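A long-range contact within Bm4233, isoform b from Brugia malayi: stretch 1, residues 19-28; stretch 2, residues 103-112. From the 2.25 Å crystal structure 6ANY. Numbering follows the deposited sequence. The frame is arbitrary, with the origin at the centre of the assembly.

Stretch 1 19-28: QNNKFRSLLI
Stretch 2 103-112: AGKSWWSELP

How do the two backbones lie? Residues 19-28 form one continuous helix, with phi/psi near -62/-45 through L27, I28 at -71/-14, and i to i+4 bonds such as F23 N to Q19 O (2.9 Å). The second stretch is helical through most of its length, phi/psi near -65/-40 over 103-108. The first helix runs 32° from parallel to 103-108, the axes approaching to 10.7 Å. The register pairs CA atoms of N20 and G104 at 6.9 Å, F23 and W108 at 8.2 Å, and L27 and L111 at 10.2 Å, so the backbones diverge along the contact.

What fills the centre? F23 (chi1 -75°, m; chi2 -30°) and W108 (chi1 -166°, t; chi2 -87°) both point toward the opposing stretch and stack face to face. The F23 ring centroid lies 4.0 Å from that of the five-membered ring of W108, with planes at 18°. These rotamers also set F23 CB 3.4 Å from the centroid of the W108 six-membered ring, 7° off its normal, a CH-pi contact. W108 thus uses both its rings, and its broad surface takes the largest share of the contact, 118 Å².

Why does a glycine suit position 104? Q19, extended at chi1 175° and chi2 -169° (both t) with chi3 59°, puts OE1 3.6 Å from G104 CA. An ideal CB on G104 would fall 2.3 Å from Q19 OE1, a clash; glycine leaves that room free. Q19 NE2 also packs 3.5 Å from K105 CG, the lysine's aliphatic part, which lies at the F23 ring edge.

What closes the other end? L27 (chi1 -175°, t; chi2 59°, p) sets CD2 4.0 Å from W108 CH2, and CD1 4.4 Å from CD2 of L111 (chi1 160°, t; chi2 71°, p). Both leucines are buried, and their apolar side chains need no polar partner. No hydrogen bond crosses between the stretches; packing and stacking bury 376 Å² in all.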

# COMPACT_ATOMS: atom_id res chain seq x y z
N GLN A 19 -3.40 -6.88 5.76
CA GLN A 19 -4.25 -6.63 4.57
C GLN A 19 -3.44 -6.38 3.28
O GLN A 19 -3.73 -6.97 2.24
CB GLN A 19 -5.25 -5.46 4.78
CG GLN A 19 -6.05 -5.10 3.53
CD GLN A 19 -6.82 -3.79 3.67
OE1 GLN A 19 -6.21 -2.73 3.91
NE2 GLN A 19 -8.14 -3.84 3.51
N ASN A 20 -2.48 -5.49 3.33
CA ASN A 20 -1.71 -5.13 2.13
C ASN A 20 -0.91 -6.35 1.62
O ASN A 20 -0.84 -6.55 0.44
CB ASN A 20 -0.79 -3.94 2.42
CG ASN A 20 -0.40 -3.15 1.16
OD1 ASN A 20 -0.04 -1.96 1.30
ND2 ASN A 20 -0.37 -3.81 -0.06
N ASN A 21 -0.43 -7.21 2.53
CA ASN A 21 0.34 -8.38 2.16
C ASN A 21 -0.59 -9.45 1.63
O ASN A 21 -0.24 -10.19 0.71
CB ASN A 21 1.13 -8.95 3.30
CG ASN A 21 2.39 -8.23 3.56
OD1 ASN A 21 3.01 -7.63 2.63
ND2 ASN A 21 2.79 -8.20 4.83
N LYS A 22 -1.76 -9.58 2.22
CA LYS A 22 -2.80 -10.46 1.63
C LYS A 22 -3.16 -10.07 0.19
O LYS A 22 -3.22 -10.94 -0.71
CB LYS A 22 -4.06 -10.46 2.48
CG LYS A 22 -5.21 -11.22 1.84
CD LYS A 22 -6.32 -11.40 2.89
CE LYS A 22 -7.58 -12.09 2.36
NZ LYS A 22 -8.34 -12.77 3.45
N PHE A 23 -3.39 -8.77 -0.03
CA PHE A 23 -3.62 -8.28 -1.37
C PHE A 23 -2.51 -8.68 -2.31
O PHE A 23 -2.78 -9.13 -3.41
CB PHE A 23 -3.80 -6.75 -1.39
CG PHE A 23 -5.14 -6.27 -0.89
CD1 PHE A 23 -6.28 -7.04 -1.02
CD2 PHE A 23 -5.26 -5.02 -0.32
CE1 PHE A 23 -7.52 -6.58 -0.57
CE2 PHE A 23 -6.48 -4.54 0.13
CZ PHE A 23 -7.62 -5.30 -0.01
N ARG A 24 -1.28 -8.47 -1.88
CA ARG A 24 -0.12 -8.74 -2.70
C ARG A 24 -0.03 -10.19 -3.05
O ARG A 24 0.19 -10.53 -4.20
CB ARG A 24 1.14 -8.27 -1.99
CG ARG A 24 1.34 -6.78 -2.20
CD ARG A 24 2.19 -6.18 -1.10
NE ARG A 24 3.62 -6.27 -1.36
CZ ARG A 24 4.35 -5.42 -2.07
NH1 ARG A 24 3.81 -4.32 -2.59
NH2 ARG A 24 5.68 -5.61 -2.17
N SER A 25 -0.24 -11.06 -2.07
CA SER A 25 -0.22 -12.51 -2.30
C SER A 25 -1.34 -12.96 -3.24
O SER A 25 -1.09 -13.71 -4.22
CB SER A 25 -0.28 -13.23 -0.96
OG SER A 25 -0.43 -14.59 -1.17
N LEU A 26 -2.56 -12.51 -3.00
CA LEU A 26 -3.69 -12.81 -3.91
C LEU A 26 -3.37 -12.37 -5.31
O LEU A 26 -3.61 -13.10 -6.25
CB LEU A 26 -4.98 -12.16 -3.47
CG LEU A 26 -5.64 -12.76 -2.23
CD1 LEU A 26 -6.83 -11.94 -1.85
CD2 LEU A 26 -6.13 -14.20 -2.41
N LEU A 27 -2.75 -11.19 -5.45
CA LEU A 27 -2.38 -10.69 -6.76
C LEU A 27 -1.35 -11.57 -7.47
O LEU A 27 -1.53 -11.86 -8.67
CB LEU A 27 -1.77 -9.30 -6.63
CG LEU A 27 -1.43 -8.54 -7.87
CD1 LEU A 27 -2.66 -8.32 -8.78
CD2 LEU A 27 -0.74 -7.26 -7.49
N ILE A 28 -0.24 -11.91 -6.79
CA ILE A 28 0.82 -12.74 -7.46
C ILE A 28 0.40 -14.22 -7.68
O ILE A 28 0.99 -14.90 -8.50
CB ILE A 28 2.16 -12.70 -6.76
CG1 ILE A 28 2.05 -13.17 -5.33
CG2 ILE A 28 2.77 -11.29 -6.83
CD1 ILE A 28 3.39 -13.30 -4.69
N ALA A 103 -8.87 2.44 4.10
CA ALA A 103 -8.07 3.12 3.12
C ALA A 103 -7.40 2.19 2.10
O ALA A 103 -7.27 2.54 0.95
CB ALA A 103 -6.99 3.95 3.80
N GLY A 104 -7.01 1.01 2.52
CA GLY A 104 -6.28 0.06 1.66
C GLY A 104 -7.27 -0.47 0.68
O GLY A 104 -6.98 -0.62 -0.49
N LYS A 105 -8.48 -0.72 1.13
CA LYS A 105 -9.56 -1.22 0.23
C LYS A 105 -9.89 -0.17 -0.84
O LYS A 105 -10.07 -0.48 -2.02
CB LYS A 105 -10.82 -1.53 1.01
CG LYS A 105 -10.87 -2.93 1.55
CD LYS A 105 -11.83 -3.08 2.72
CE LYS A 105 -13.25 -2.88 2.24
NZ LYS A 105 -14.10 -2.71 3.46
N SER A 106 -9.90 1.07 -0.44
CA SER A 106 -10.20 2.16 -1.35
C SER A 106 -9.11 2.33 -2.41
O SER A 106 -9.37 2.28 -3.57
CB SER A 106 -10.38 3.45 -0.59
OG SER A 106 -10.53 4.48 -1.51
N TRP A 107 -7.89 2.43 -1.98
CA TRP A 107 -6.73 2.49 -2.93
C TRP A 107 -6.65 1.28 -3.84
O TRP A 107 -6.47 1.39 -5.08
CB TRP A 107 -5.42 2.65 -2.15
CG TRP A 107 -5.40 3.89 -1.28
CD1 TRP A 107 -6.06 5.03 -1.51
CD2 TRP A 107 -4.71 4.07 -0.02
NE1 TRP A 107 -5.80 5.98 -0.51
CE2 TRP A 107 -4.97 5.39 0.42
CE3 TRP A 107 -3.91 3.26 0.76
CZ2 TRP A 107 -4.47 5.90 1.62
CZ3 TRP A 107 -3.41 3.75 1.94
CH2 TRP A 107 -3.72 5.07 2.37
N TRP A 108 -6.81 0.12 -3.22
CA TRP A 108 -6.70 -1.14 -3.94
C TRP A 108 -7.82 -1.30 -4.95
O TRP A 108 -7.60 -1.92 -6.03
CB TRP A 108 -6.66 -2.32 -2.97
CG TRP A 108 -6.21 -3.57 -3.66
CD1 TRP A 108 -7.01 -4.49 -4.33
CD2 TRP A 108 -4.85 -4.05 -3.80
NE1 TRP A 108 -6.22 -5.48 -4.85
CE2 TRP A 108 -4.90 -5.24 -4.54
CE3 TRP A 108 -3.61 -3.57 -3.39
CZ2 TRP A 108 -3.78 -5.99 -4.80
CZ3 TRP A 108 -2.50 -4.32 -3.68
CH2 TRP A 108 -2.58 -5.49 -4.40
N SER A 109 -8.99 -0.72 -4.66
CA SER A 109 -10.15 -0.87 -5.54
C SER A 109 -9.90 -0.28 -6.93
O SER A 109 -10.66 -0.53 -7.87
CB SER A 109 -11.41 -0.18 -4.94
OG SER A 109 -11.35 1.27 -5.09
N GLU A 110 -8.85 0.53 -7.08
CA GLU A 110 -8.41 1.01 -8.40
C GLU A 110 -8.14 -0.11 -9.39
O GLU A 110 -8.33 0.10 -10.62
CB GLU A 110 -7.20 1.95 -8.30
CG GLU A 110 -7.53 3.28 -7.69
CD GLU A 110 -6.34 4.13 -7.37
OE1 GLU A 110 -5.19 3.65 -7.48
OE2 GLU A 110 -6.54 5.30 -6.98
N LEU A 111 -7.76 -1.30 -8.89
CA LEU A 111 -7.42 -2.37 -9.81
C LEU A 111 -8.63 -2.85 -10.61
O LEU A 111 -8.58 -2.82 -11.87
CB LEU A 111 -6.72 -3.52 -9.09
CG LEU A 111 -6.75 -4.88 -9.83
CD1 LEU A 111 -5.84 -4.85 -11.06
CD2 LEU A 111 -6.36 -6.01 -8.93
N PRO A 112 -9.71 -3.30 -9.92
CA PRO A 112 -10.87 -3.80 -10.66
C PRO A 112 -11.66 -2.71 -11.34
O PRO A 112 -12.19 -2.94 -12.43
CB PRO A 112 -11.70 -4.50 -9.59
CG PRO A 112 -11.21 -3.94 -8.31
CD PRO A 112 -9.79 -3.70 -8.50